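Local coordinates for GARP domain-containing protein (Trypanosoma brucei brucei TREU927, PDB 6XZ6), which serves as the trypanosome's receptor for the host complement regulator factor H, increasing transmission of the parasite to tsetse flies, at residues A[6-17]-A[127-138]; A[51-59]-A[73-81]. All blocks are in the same frame, centred on the assembly; numbering follows the deposited sequence.

Contact 1 of 2, residues A[6-17]-A[127-138]; sequences LEAELEQTKALC and GNETIKQLAKEC
The E9 carboxylate is the flat group that reaches across to G127: the amide N of G127 gives a hydrogen bond to OE1 on its syn side, 3.1 Å long and 33° out of the carboxylate plane. The stronger partner of that OE1 is R16 of the chain of Complement factor H, which forms a salt bridge with it, so E9 joins receptor and ligand. L6 CD1 lies over one face of the N128 amide, about 4.0 Å from each of N128 CG, OD1 and ND2, the two side chains crossing at about a right angle. Between the helices I131 is a knob in the hole formed by L6, E9, L10 and T13. I131 CG2, placed opposite the backbone N by chi1 -59°, lies 3.5 Å from T13 OG1, and I131 CD1 is 3.8 Å from L6 CD2. T13 OG1 donates to E9 O, which also accepts T13 N from the opposite face of its plane. A turn further on, L134 fills the hole among L10, T13, K14 and C17, its CD2 3.6 Å from K14 CG. The C17–C138 disulfide (SG to SG 2.1 Å) then fixes the C-terminal end of helix 129-137 covalently. The local axes of 6-17 and 129-137 approach to 9.8 Å, 2° from parallel: this is parallel knobs-into-holes packing closed by a disulfide, at the factor H-binding end of a helical-bundle receptor.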
ATOM      1  N   LEU A   6     -31.995   2.486   6.439  1.00 27.23           N
ATOM      2  CA  LEU A   6     -31.460   1.297   5.750  1.00 24.25           C
ATOM      3  C   LEU A   6     -30.636   1.694   4.507  1.00 27.40           C
ATOM      4  O   LEU A   6     -29.583   1.121   4.291  1.00 26.13           O
ATOM      5  CB  LEU A   6     -32.564   0.301   5.395  1.00 23.94           C
ATOM      6  CG  LEU A   6     -33.166  -0.519   6.568  1.00 27.26           C
ATOM      7  CD1 LEU A   6     -34.289  -1.390   6.083  1.00 28.36           C
ATOM      8  CD2 LEU A   6     -32.135  -1.408   7.254  1.00 25.48           C
ATOM      9  N   GLU A   7     -31.076   2.717   3.743  1.00 26.21           N
ATOM     10  CA  GLU A   7     -30.348   3.288   2.594  1.00 27.14           C
ATOM     11  C   GLU A   7     -28.979   3.857   3.085  1.00 30.29           C
ATOM     12  O   GLU A   7     -27.958   3.616   2.447  1.00 30.67           O
ATOM     13  CB  GLU A   7     -31.156   4.408   1.899  1.00 30.25           C
ATOM     14  CG  GLU A   7     -32.539   4.016   1.366  1.00 51.23           C
ATOM     15  CD  GLU A   7     -33.518   5.146   1.026  1.00 83.23           C
ATOM     16  OE1 GLU A   7     -33.053   6.238   0.625  1.00 81.53           O
ATOM     17  OE2 GLU A   7     -34.750   4.939   1.152  1.00 74.38           O
ATOM     18  N   ALA A   8     -28.977   4.582   4.236  1.00 23.88           N
ATOM     19  CA  ALA A   8     -27.816   5.152   4.915  1.00 21.72           C
ATOM     20  C   ALA A   8     -26.840   4.040   5.295  1.00 24.84           C
ATOM     21  O   ALA A   8     -25.667   4.073   4.901  1.00 25.81           O
ATOM     22  CB  ALA A   8     -28.264   5.882   6.173  1.00 22.44           C
ATOM     23  N   GLU A   9     -27.340   3.034   6.020  1.00 18.78           N
ATOM     24  CA  GLU A   9     -26.559   1.906   6.468  1.00 17.85           C
ATOM     25  C   GLU A   9     -26.001   1.074   5.311  1.00 20.28           C
ATOM     26  O   GLU A   9     -24.912   0.521   5.425  1.00 17.50           O
ATOM     27  CB  GLU A   9     -27.376   1.070   7.459  1.00 20.09           C
ATOM     28  CG  GLU A   9     -26.541  -0.029   8.115  1.00 33.25           C
ATOM     29  CD  GLU A   9     -27.254  -1.010   9.016  1.00 45.69           C
ATOM     30  OE1 GLU A   9     -26.612  -2.028   9.359  1.00 24.87           O
ATOM     31  OE2 GLU A   9     -28.437  -0.774   9.367  1.00 50.12           O
ATOM     32  N   LEU A  10     -26.728   0.994   4.188  1.00 20.55           N
ATOM     33  CA  LEU A  10     -26.253   0.241   3.003  1.00 20.91           C
ATOM     34  C   LEU A  10     -25.142   1.031   2.302  1.00 28.11           C
ATOM     35  O   LEU A  10     -24.142   0.440   1.897  1.00 30.40           O
ATOM     36  CB  LEU A  10     -27.406  -0.106   2.043  1.00 20.80           C
ATOM     37  CG  LEU A  10     -27.105  -0.951   0.801  1.00 24.96           C
ATOM     38  CD1 LEU A  10     -26.231  -2.231   1.129  1.00 23.40           C
ATOM     39  CD2 LEU A  10     -28.357  -1.341   0.150  1.00 26.98           C
ATOM     40  N   GLU A  11     -25.293   2.371   2.214  1.00 24.42           N
ATOM     41  CA  GLU A  11     -24.285   3.279   1.649  1.00 23.40           C
ATOM     42  C   GLU A  11     -23.023   3.226   2.488  1.00 23.16           C
ATOM     43  O   GLU A  11     -21.934   3.128   1.922  1.00 22.24           O
ATOM     44  CB  GLU A  11     -24.813   4.730   1.495  1.00 25.26           C
ATOM     45  CG  GLU A  11     -25.509   4.997   0.164  1.00 43.78           C
ATOM     46  CD  GLU A  11     -24.991   4.254  -1.070  1.00 82.83           C
ATOM     47  OE1 GLU A  11     -25.718   3.364  -1.577  1.00 81.48           O
ATOM     48  OE2 GLU A  11     -23.856   4.548  -1.518  1.00 77.52           O
ATOM     49  N   GLN A  12     -23.184   3.211   3.837  1.00 17.60           N
ATOM     50  CA  GLN A  12     -22.087   3.111   4.822  1.00 16.12           C
ATOM     51  C   GLN A  12     -21.370   1.770   4.761  1.00 20.49           C
ATOM     52  O   GLN A  12     -20.159   1.749   4.909  1.00 21.32           O
ATOM     53  CB  GLN A  12     -22.591   3.324   6.261  1.00 16.22           C
ATOM     54  CG  GLN A  12     -22.997   4.752   6.607  1.00 14.44           C
ATOM     55  CD  GLN A  12     -23.799   4.822   7.880  1.00 22.60           C
ATOM     56  OE1 GLN A  12     -23.862   3.886   8.702  1.00 18.63           O
ATOM     57  NE2 GLN A  12     -24.431   5.945   8.060  1.00 15.57           N
ATOM     58  N   THR A  13     -22.112   0.654   4.627  1.00 18.16           N
ATOM     59  CA  THR A  13     -21.536  -0.702   4.608  1.00 19.30           C
ATOM     60  C   THR A  13     -20.697  -0.896   3.330  1.00 24.35           C
ATOM     61  O   THR A  13     -19.629  -1.481   3.402  1.00 23.37           O
ATOM     62  CB  THR A  13     -22.624  -1.773   4.851  1.00 28.76           C
ATOM     63  OG1 THR A  13     -23.273  -1.468   6.076  1.00 29.38           O
ATOM     64  CG2 THR A  13     -22.056  -3.189   4.950  1.00 29.51           C
ATOM     65  N   LYS A  14     -21.170  -0.340   2.185  1.00 21.06           N
ATOM     66  CA  LYS A  14     -20.503  -0.346   0.892  1.00 20.48           C
ATOM     67  C   LYS A  14     -19.170   0.408   0.983  1.00 24.63           C
ATOM     68  O   LYS A  14     -18.181  -0.076   0.460  1.00 24.40           O
ATOM     69  CB  LYS A  14     -21.410   0.308  -0.163  1.00 23.23           C
ATOM     70  CG  LYS A  14     -22.408  -0.629  -0.845  1.00 15.98           C
ATOM     71  CD  LYS A  14     -23.382   0.154  -1.671  1.00 19.37           C
ATOM     72  CE  LYS A  14     -24.184  -0.686  -2.631  1.00 46.96           C
ATOM     73  NZ  LYS A  14     -25.118   0.150  -3.455  1.00 59.64           N
ATOM     74  N   ALA A  15     -19.135   1.578   1.666  1.00 22.04           N
ATOM     75  CA  ALA A  15     -17.937   2.408   1.870  1.00 20.44           C
ATOM     76  C   ALA A  15     -16.882   1.694   2.696  1.00 23.44           C
ATOM     77  O   ALA A  15     -15.715   1.779   2.354  1.00 23.95           O
ATOM     78  CB  ALA A  15     -18.309   3.709   2.522  1.00 21.40           C
ATOM     79  N   LEU A  16     -17.282   0.964   3.753  1.00 19.61           N
ATOM     80  CA  LEU A  16     -16.408   0.126   4.598  1.00 18.24           C
ATOM     81  C   LEU A  16     -15.798  -1.009   3.772  1.00 24.80           C
ATOM     82  O   LEU A  16     -14.620  -1.299   3.885  1.00 25.15           O
ATOM     83  CB  LEU A  16     -17.208  -0.484   5.784  1.00 17.16           C
ATOM     84  CG  LEU A  16     -17.691   0.456   6.912  1.00 18.19           C
ATOM     85  CD1 LEU A  16     -18.431  -0.318   7.945  1.00 17.64           C
ATOM     86  CD2 LEU A  16     -16.531   1.138   7.599  1.00 16.55           C
ATOM     87  N   CYS A  17     -16.609  -1.619   2.933  1.00 25.66           N
ATOM     88  CA  CYS A  17     -16.290  -2.719   2.022  1.00 28.32           C
ATOM     89  C   CYS A  17     -15.243  -2.288   0.955  1.00 28.94           C
ATOM     90  O   CYS A  17     -14.277  -3.007   0.730  1.00 29.28           O
ATOM     91  CB  CYS A  17     -17.590  -3.231   1.393  1.00 31.82           C
ATOM     92  SG  CYS A  17     -17.469  -4.812   0.524  1.00 39.48           S
ATOM     93  N   GLY A 127     -28.810  -4.163   9.507  1.00 26.47           N
ATOM     94  CA  GLY A 127     -30.229  -3.799   9.553  1.00 25.78           C
ATOM     95  C   GLY A 127     -31.178  -4.570   8.662  1.00 28.44           C
ATOM     96  O   GLY A 127     -32.349  -4.728   9.013  1.00 30.56           O
ATOM     97  N   ASN A 128     -30.670  -5.051   7.513  1.00 21.78           N
ATOM     98  CA  ASN A 128     -31.386  -5.740   6.422  1.00 20.68           C
ATOM     99  C   ASN A 128     -30.617  -7.003   6.121  1.00 25.57           C
ATOM    100  O   ASN A 128     -29.455  -7.138   6.531  1.00 22.48           O
ATOM    101  CB  ASN A 128     -31.269  -4.881   5.147  1.00 11.81           C
ATOM    102  CG  ASN A 128     -32.522  -4.577   4.436  1.00 50.21           C
ATOM    103  OD1 ASN A 128     -33.608  -5.085   4.755  1.00 60.37           O
ATOM    104  ND2 ASN A 128     -32.384  -3.736   3.418  1.00 50.91           N
ATOM    105  N   GLU A 129     -31.225  -7.895   5.313  1.00 23.18           N
ATOM    106  CA  GLU A 129     -30.558  -9.116   4.908  1.00 23.14           C
ATOM    107  C   GLU A 129     -29.617  -8.796   3.715  1.00 27.61           C
ATOM    108  O   GLU A 129     -28.640  -9.521   3.501  1.00 29.41           O
ATOM    109  CB  GLU A 129     -31.607 -10.209   4.672  1.00 25.71           C
ATOM    110  CG  GLU A 129     -31.168 -11.650   4.873  1.00 42.11           C
ATOM    111  CD  GLU A 129     -30.319 -12.025   6.069  1.00 58.88           C
ATOM    112  OE1 GLU A 129     -29.141 -12.410   5.867  1.00 48.31           O
ATOM    113  OE2 GLU A 129     -30.827 -11.896   7.208  1.00 42.55           O
ATOM    114  N   THR A 130     -29.864  -7.659   3.006  1.00 21.78           N
ATOM    115  CA  THR A 130     -29.035  -7.111   1.915  1.00 20.47           C
ATOM    116  C   THR A 130     -27.703  -6.594   2.506  1.00 24.38           C
ATOM    117  O   THR A 130     -26.633  -6.932   2.008  1.00 24.93           O
ATOM    118  CB  THR A 130     -29.774  -5.965   1.221  1.00 22.21           C
ATOM    119  OG1 THR A 130     -31.017  -6.437   0.726  1.00 22.39           O
ATOM    120  CG2 THR A 130     -28.968  -5.329   0.096  1.00 20.86           C
ATOM    121  N   ILE A 131     -27.783  -5.771   3.570  1.00 20.91           N
ATOM    122  CA  ILE A 131     -26.632  -5.226   4.311  1.00 19.40           C
ATOM    123  C   ILE A 131     -25.775  -6.373   4.899  1.00 24.13           C
ATOM    124  O   ILE A 131     -24.562  -6.354   4.720  1.00 25.17           O
ATOM    125  CB  ILE A 131     -27.096  -4.195   5.385  1.00 21.81           C
ATOM    126  CG1 ILE A 131     -27.862  -3.017   4.722  1.00 22.32           C
ATOM    127  CG2 ILE A 131     -25.919  -3.698   6.242  1.00 22.65           C
ATOM    128  CD1 ILE A 131     -28.815  -2.219   5.640  1.00 21.43           C
ATOM    129  N   LYS A 132     -26.408  -7.382   5.551  1.00 21.22           N
ATOM    130  CA  LYS A 132     -25.738  -8.566   6.130  1.00 21.42           C
ATOM    131  C   LYS A 132     -25.087  -9.374   5.015  1.00 27.91           C
ATOM    132  O   LYS A 132     -23.993  -9.914   5.228  1.00 28.03           O
ATOM    133  CB  LYS A 132     -26.724  -9.489   6.855  1.00 21.76           C
ATOM    134  CG  LYS A 132     -27.113  -9.077   8.241  1.00 16.03           C
ATOM    135  CD  LYS A 132     -28.031 -10.150   8.826  1.00 25.59           C
ATOM    136  CE  LYS A 132     -28.659  -9.704  10.131  1.00 38.11           C
ATOM    137  NZ  LYS A 132     -29.959 -10.390  10.371  1.00 56.39           N
ATOM    138  N   GLN A 133     -25.759  -9.446   3.821  1.00 23.97           N
ATOM    139  CA  GLN A 133     -25.233 -10.203   2.679  1.00 24.91           C
ATOM    140  C   GLN A 133     -24.018  -9.542   2.056  1.00 29.92           C
ATOM    141  O   GLN A 133     -23.070 -10.248   1.707  1.00 30.72           O
ATOM    142  CB  GLN A 133     -26.300 -10.446   1.624  1.00 27.13           C
ATOM    143  CG  GLN A 133     -25.836 -11.351   0.510  1.00 30.93           C
ATOM    144  CD  GLN A 133     -26.708 -11.224  -0.676  1.00 43.83           C
ATOM    145  OE1 GLN A 133     -26.676 -10.233  -1.407  1.00 38.34           O
ATOM    146  NE2 GLN A 133     -27.513 -12.222  -0.872  1.00 44.75           N
ATOM    147  N   LEU A 134     -24.045  -8.196   1.919  1.00 26.15           N
ATOM    148  CA  LEU A 134     -22.940  -7.416   1.354  1.00 25.69           C
ATOM    149  C   LEU A 134     -21.684  -7.547   2.220  1.00 31.18           C
ATOM    150  O   LEU A 134     -20.613  -7.816   1.681  1.00 32.00           O
ATOM    151  CB  LEU A 134     -23.347  -5.946   1.141  1.00 24.54           C
ATOM    152  CG  LEU A 134     -22.202  -4.949   0.967  1.00 28.82           C
ATOM    153  CD1 LEU A 134     -21.635  -4.979  -0.423  1.00 28.95           C
ATOM    154  CD2 LEU A 134     -22.642  -3.562   1.300  1.00 32.89           C
ATOM    155  N   ALA A 135     -21.834  -7.398   3.563  1.00 27.63           N
ATOM    156  CA  ALA A 135     -20.754  -7.509   4.543  1.00 26.49           C
ATOM    157  C   ALA A 135     -20.195  -8.953   4.655  1.00 32.80           C
ATOM    158  O   ALA A 135     -18.993  -9.110   4.883  1.00 31.72           O
ATOM    159  CB  ALA A 135     -21.225  -7.018   5.887  1.00 26.13           C
ATOM    160  N   LYS A 136     -21.054  -9.996   4.495  1.00 31.25           N
ATOM    161  CA  LYS A 136     -20.614 -11.398   4.541  1.00 33.52           C
ATOM    162  C   LYS A 136     -19.767 -11.749   3.311  1.00 42.62           C
ATOM    163  O   LYS A 136     -18.788 -12.488   3.449  1.00 46.40           O
ATOM    164  CB  LYS A 136     -21.794 -12.369   4.641  1.00 37.25           C
ATOM    165  CG  LYS A 136     -22.054 -12.890   6.056  1.00 58.92           C
ATOM    166  CD  LYS A 136     -23.351 -13.719   6.126  1.00 66.62           C
ATOM    167  CE  LYS A 136     -24.227 -13.369   7.316  1.00 58.83           C
ATOM    168  NZ  LYS A 136     -25.676 -13.415   6.967  1.00 59.37           N
ATOM    169  N   GLU A 137     -20.127 -11.203   2.121  1.00 38.20           N
ATOM    170  CA  GLU A 137     -19.433 -11.391   0.846  1.00 38.74           C
ATOM    171  C   GLU A 137     -18.080 -10.684   0.831  1.00 41.36           C
ATOM    172  O   GLU A 137     -17.179 -11.068   0.091  1.00 42.90           O
ATOM    173  CB  GLU A 137     -20.285 -10.822  -0.290  1.00 40.74           C
ATOM    174  CG  GLU A 137     -21.295 -11.784  -0.898  1.00 52.24           C
ATOM    175  CD  GLU A 137     -22.421 -11.122  -1.684  1.00 74.09           C
ATOM    176  OE1 GLU A 137     -22.219 -10.022  -2.251  1.00 57.44           O
ATOM    177  OE2 GLU A 137     -23.521 -11.716  -1.734  1.00 73.81           O
ATOM    178  N   CYS A 138     -17.953  -9.647   1.638  1.00 37.12           N
ATOM    179  CA  CYS A 138     -16.788  -8.777   1.778  1.00 35.88           C
ATOM    180  C   CYS A 138     -15.820  -9.245   2.866  1.00 37.48           C
ATOM    181  O   CYS A 138     -14.883  -8.523   3.197  1.00 37.61           O
ATOM    182  CB  CYS A 138     -17.283  -7.367   2.058  1.00 35.81           C
ATOM    183  SG  CYS A 138     -16.155  -6.065   1.533  1.00 39.62           S
TER

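Contact 2 of 2, residues A[51-59]-A[73-81]; sequences GKKAAKRAE and AKRAREAAT
R77 sets CG anti to its backbone N (chi1 173°) and bends at chi2 and chi3, which lays its guanidinium over A55 and within reach of E59, whose chain stays extended beyond CG and stretches out to meet it. The setting is an antiparallel helical hairpin packed through alanine, in which the local axes come as close as 8.2 Å at a crossing angle of -163°. Small residues permit this separation. A55 CB lies 3.7 Å from A80 CB and also touches the carbonyl oxygen of A76. One turn toward the connection between the helices, A58 CB packs on A76 CB at 3.9 Å and on A73 CB, whose methyl also rests against the backbone carbonyl of A58. At the other end the A80 methyl rests near the carbonyl oxygen of G51 (CB to O 3.3 Å). The apolar seam continues into a third layer: A54 and A79 both touch A205 of helix 165-208, and A58 also meets F212 beyond that helix. No other protein chain of the assembly reaches these two segments. Along one margin of the seam the polar pair bridges the helices, E59 and R77 crossing at about a right angle with their carboxylate and guanidinium planes 51° apart. A55 CB sits over one guanidinium face, offset toward its rim, and so places an apolar floor beneath the charged group. At the guanidinium edge, near its plane, E59 OE1 receives R77 NH2 at 2.8 Å; this salt bridge contains a weak, bent hydrogen bond.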
ATOM      1  N   GLY A  51      30.155  -5.452 -17.668  1.00 46.35           N
ATOM      2  CA  GLY A  51      30.743  -4.261 -18.275  1.00 44.84           C
ATOM      3  C   GLY A  51      32.191  -4.070 -17.854  1.00 47.35           C
ATOM      4  O   GLY A  51      33.023  -3.691 -18.675  1.00 48.63           O
ATOM      5  N   LYS A  52      32.497  -4.355 -16.573  1.00 42.36           N
ATOM      6  CA  LYS A  52      33.829  -4.280 -15.965  1.00 43.86           C
ATOM      7  C   LYS A  52      34.741  -5.323 -16.601  1.00 56.26           C
ATOM      8  O   LYS A  52      35.919  -5.041 -16.836  1.00 59.85           O
ATOM      9  CB  LYS A  52      33.712  -4.534 -14.451  1.00 45.43           C
ATOM     10  CG  LYS A  52      35.007  -4.540 -13.629  1.00 55.80           C
ATOM     11  CD  LYS A  52      34.643  -4.500 -12.150  1.00 65.78           C
ATOM     12  CE  LYS A  52      35.647  -5.080 -11.193  1.00 79.44           C
ATOM     13  NZ  LYS A  52      35.200  -4.881  -9.785  1.00 80.02           N
ATOM     14  N   LYS A  53      34.200  -6.530 -16.852  1.00 54.71           N
ATOM     15  CA  LYS A  53      34.932  -7.623 -17.470  1.00 57.48           C
ATOM     16  C   LYS A  53      35.326  -7.228 -18.907  1.00 62.84           C
ATOM     17  O   LYS A  53      36.507  -7.319 -19.242  1.00 65.61           O
ATOM     18  CB  LYS A  53      34.126  -8.938 -17.334  1.00 61.60           C
ATOM     19  CG  LYS A  53      33.995  -9.865 -18.558  1.00 70.70           C
ATOM     20  CD  LYS A  53      32.526 -10.305 -18.809  1.00 80.25           C
ATOM     21  CE  LYS A  53      31.948 -11.266 -17.782  1.00 92.02           C
ATOM     22  NZ  LYS A  53      30.605 -11.775 -18.180  1.00104.00           N
ATOM     23  N   ALA A  54      34.377  -6.679 -19.690  1.00 56.86           N
ATOM     24  CA  ALA A  54      34.577  -6.227 -21.072  1.00 58.20           C
ATOM     25  C   ALA A  54      35.664  -5.141 -21.160  1.00 62.79           C
ATOM     26  O   ALA A  54      36.535  -5.207 -22.031  1.00 64.24           O
ATOM     27  CB  ALA A  54      33.261  -5.712 -21.645  1.00 58.55           C
ATOM     28  N   ALA A  55      35.631  -4.169 -20.222  1.00 57.24           N
ATOM     29  CA  ALA A  55      36.580  -3.070 -20.131  1.00 56.01           C
ATOM     30  C   ALA A  55      37.958  -3.622 -19.858  1.00 63.26           C
ATOM     31  O   ALA A  55      38.927  -3.086 -20.378  1.00 64.28           O
ATOM     32  CB  ALA A  55      36.178  -2.124 -19.022  1.00 53.47           C
ATOM     33  N   LYS A  56      38.047  -4.710 -19.076  1.00 60.90           N
ATOM     34  CA  LYS A  56      39.307  -5.366 -18.743  1.00 62.32           C
ATOM     35  C   LYS A  56      39.871  -6.148 -19.934  1.00 69.71           C
ATOM     36  O   LYS A  56      41.080  -6.133 -20.153  1.00 70.98           O
ATOM     37  CB  LYS A  56      39.162  -6.244 -17.496  1.00 64.82           C
ATOM     38  CG  LYS A  56      39.347  -5.467 -16.188  1.00 72.87           C
ATOM     39  CD  LYS A  56      39.204  -6.399 -14.977  1.00 83.26           C
ATOM     40  CE  LYS A  56      39.124  -5.686 -13.649  1.00 90.15           C
ATOM     41  NZ  LYS A  56      38.689  -6.614 -12.568  1.00 96.39           N
ATOM     42  N   ARG A  57      38.996  -6.785 -20.728  1.00 67.78           N
ATOM     43  CA  ARG A  57      39.326  -7.530 -21.952  1.00 70.35           C
ATOM     44  C   ARG A  57      39.810  -6.542 -23.038  1.00 76.93           C
ATOM     45  O   ARG A  57      40.744  -6.852 -23.780  1.00 79.91           O
ATOM     46  CB  ARG A  57      38.088  -8.336 -22.415  1.00 67.00           C
ATOM     47  CG  ARG A  57      38.142  -8.897 -23.823  1.00 70.02           C
ATOM     48  CD  ARG A  57      36.862  -9.616 -24.176  1.00 77.12           C
ATOM     49  NE  ARG A  57      36.801  -9.958 -25.597  1.00 88.27           N
ATOM     50  CZ  ARG A  57      35.786 -10.593 -26.181  1.00101.21           C
ATOM     51  NH1 ARG A  57      35.825 -10.866 -27.480  1.00 77.31           N
ATOM     52  NH2 ARG A  57      34.726 -10.963 -25.468  1.00 92.25           N
ATOM     53  N   ALA A  58      39.178  -5.355 -23.116  1.00 72.23           N
ATOM     54  CA  ALA A  58      39.557  -4.311 -24.065  1.00 72.61           C
ATOM     55  C   ALA A  58      40.905  -3.662 -23.711  1.00 75.64           C
ATOM     56  O   ALA A  58      41.752  -3.501 -24.586  1.00 76.94           O
ATOM     57  CB  ALA A  58      38.462  -3.261 -24.163  1.00 71.54           C
ATOM     58  N   GLU A  59      41.102  -3.317 -22.434  1.00 69.88           N
ATOM     59  CA  GLU A  59      42.313  -2.676 -21.929  1.00 69.11           C
ATOM     60  C   GLU A  59      43.542  -3.557 -22.080  1.00 76.18           C
ATOM     61  O   GLU A  59      44.583  -3.061 -22.501  1.00 77.28           O
ATOM     62  CB  GLU A  59      42.114  -2.187 -20.490  1.00 67.54           C
ATOM     63  CG  GLU A  59      41.230  -0.947 -20.437  1.00 76.27           C
ATOM     64  CD  GLU A  59      40.795  -0.416 -19.086  1.00 84.84           C
ATOM     65  OE1 GLU A  59      40.628  -1.215 -18.136  1.00 71.58           O
ATOM     66  OE2 GLU A  59      40.597   0.816 -18.997  1.00 73.70           O
ATOM     67  N   ALA A  73      39.111   0.645 -26.139  1.00 68.24           N
ATOM     68  CA  ALA A  73      39.312   0.395 -24.704  1.00 64.48           C
ATOM     69  C   ALA A  73      38.804   1.568 -23.870  1.00 63.99           C
ATOM     70  O   ALA A  73      38.074   1.337 -22.912  1.00 62.44           O
ATOM     71  CB  ALA A  73      40.779   0.110 -24.396  1.00 65.39           C
ATOM     72  N   LYS A  74      39.121   2.818 -24.281  1.00 58.75           N
ATOM     73  CA  LYS A  74      38.674   4.061 -23.640  1.00 55.26           C
ATOM     74  C   LYS A  74      37.139   4.130 -23.595  1.00 59.76           C
ATOM     75  O   LYS A  74      36.588   4.561 -22.585  1.00 58.92           O
ATOM     76  CB  LYS A  74      39.248   5.277 -24.389  1.00 57.53           C
ATOM     77  CG  LYS A  74      39.089   6.597 -23.641  1.00 63.63           C
ATOM     78  CD  LYS A  74      39.755   7.772 -24.345  1.00 71.25           C
ATOM     79  CE  LYS A  74      39.426   9.099 -23.695  1.00 83.00           C
ATOM     80  NZ  LYS A  74      40.045   9.260 -22.344  1.00 89.60           N
ATOM     81  N   ARG A  75      36.463   3.693 -24.684  1.00 58.07           N
ATOM     82  CA  ARG A  75      35.006   3.658 -24.874  1.00 57.72           C
ATOM     83  C   ARG A  75      34.327   2.555 -24.047  1.00 60.11           C
ATOM     84  O   ARG A  75      33.200   2.756 -23.571  1.00 58.24           O
ATOM     85  CB  ARG A  75      34.662   3.463 -26.362  1.00 62.13           C
ATOM     86  CG  ARG A  75      34.788   4.714 -27.214  1.00 72.07           C
ATOM     87  CD  ARG A  75      33.918   4.606 -28.444  1.00 83.79           C
ATOM     88  NE  ARG A  75      33.873   5.865 -29.180  1.00 97.73           N
ATOM     89  CZ  ARG A  75      34.092   5.972 -30.485  1.00124.59           C
ATOM     90  NH1 ARG A  75      34.044   7.158 -31.073  1.00119.43           N
ATOM     91  NH2 ARG A  75      34.358   4.894 -31.212  1.00117.09           N
ATOM     92  N   ALA A  76      34.994   1.375 -23.924  1.00 56.87           N
ATOM     93  CA  ALA A  76      34.541   0.219 -23.140  1.00 54.99           C
ATOM     94  C   ALA A  76      34.712   0.523 -21.657  1.00 54.49           C
ATOM     95  O   ALA A  76      33.930   0.034 -20.847  1.00 53.38           O
ATOM     96  CB  ALA A  76      35.341  -1.016 -23.507  1.00 57.88           C
ATOM     97  N   ARG A  77      35.727   1.340 -21.304  1.00 48.62           N
ATOM     98  CA  ARG A  77      35.990   1.773 -19.928  1.00 45.55           C
ATOM     99  C   ARG A  77      34.952   2.787 -19.500  1.00 48.13           C
ATOM    100  O   ARG A  77      34.491   2.734 -18.367  1.00 48.41           O
ATOM    101  CB  ARG A  77      37.408   2.370 -19.789  1.00 45.85           C
ATOM    102  CG  ARG A  77      37.731   2.996 -18.434  1.00 52.80           C
ATOM    103  CD  ARG A  77      38.250   1.979 -17.438  1.00 68.18           C
ATOM    104  NE  ARG A  77      37.180   1.262 -16.740  1.00 78.37           N
ATOM    105  CZ  ARG A  77      37.275   0.008 -16.310  1.00 90.04           C
ATOM    106  NH1 ARG A  77      36.258  -0.559 -15.670  1.00 83.69           N
ATOM    107  NH2 ARG A  77      38.380  -0.696 -16.530  1.00 65.93           N
ATOM    108  N   GLU A  78      34.592   3.720 -20.387  1.00 43.64           N
ATOM    109  CA  GLU A  78      33.593   4.731 -20.088  1.00 40.95           C
ATOM    110  C   GLU A  78      32.203   4.115 -19.931  1.00 42.60           C
ATOM    111  O   GLU A  78      31.436   4.576 -19.081  1.00 41.86           O
ATOM    112  CB  GLU A  78      33.634   5.887 -21.105  1.00 43.72           C
ATOM    113  CG  GLU A  78      32.837   7.131 -20.697  1.00 55.52           C
ATOM    114  CD  GLU A  78      32.812   7.548 -19.233  1.00 71.47           C
ATOM    115  OE1 GLU A  78      31.693   7.643 -18.675  1.00 61.58           O
ATOM    116  OE2 GLU A  78      33.898   7.783 -18.646  1.00 62.00           O
ATOM    117  N   ALA A  79      31.905   3.046 -20.688  1.00 37.96           N
ATOM    118  CA  ALA A  79      30.627   2.336 -20.605  1.00 36.97           C
ATOM    119  C   ALA A  79      30.546   1.478 -19.341  1.00 39.36           C
ATOM    120  O   ALA A  79      29.478   1.357 -18.742  1.00 37.15           O
ATOM    121  CB  ALA A  79      30.430   1.475 -21.830  1.00 40.07           C
ATOM    122  N   ALA A  80      31.682   0.930 -18.905  1.00 38.14           N
ATOM    123  CA  ALA A  80      31.766   0.088 -17.708  1.00 37.69           C
ATOM    124  C   ALA A  80      31.468   0.927 -16.468  1.00 39.61           C
ATOM    125  O   ALA A  80      30.832   0.422 -15.529  1.00 39.19           O
ATOM    126  CB  ALA A  80      33.152  -0.550 -17.600  1.00 39.23           C
ATOM    127  N   THR A  81      31.903   2.214 -16.479  1.00 33.97           N
ATOM    128  CA  THR A  81      31.651   3.125 -15.366  1.00 31.75           C
ATOM    129  C   THR A  81      30.209   3.639 -15.448  1.00 33.23           C
ATOM    130  O   THR A  81      29.562   3.720 -14.412  1.00 32.18           O
ATOM    131  CB  THR A  81      32.739   4.232 -15.194  1.00 43.63           C
ATOM    132  OG1 THR A  81      32.483   5.327 -16.058  1.00 52.10           O
ATOM    133  CG2 THR A  81      34.168   3.724 -15.389  1.00 39.36           C
TER

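In the fold
Contacts 1 and 2 both use helix 4-61, near its two ends, and lie on opposite sides of the chain's centre with their own centres 65 Å apart. Contact 2 is the more buried and local, pairing that helix with helix 67-125 across a short connection. Contact 1 is partly buried and long-range in sequence, bringing in helix 129-137, which follows helix 67-125. Their chemistry differs accordingly: branched side chains and a covalent cross-link join parallel helices beside the factor H interface, whereas alanines and a glycine bring antiparallel helices closer together, with an ion pair at the margin, away from the bound protein.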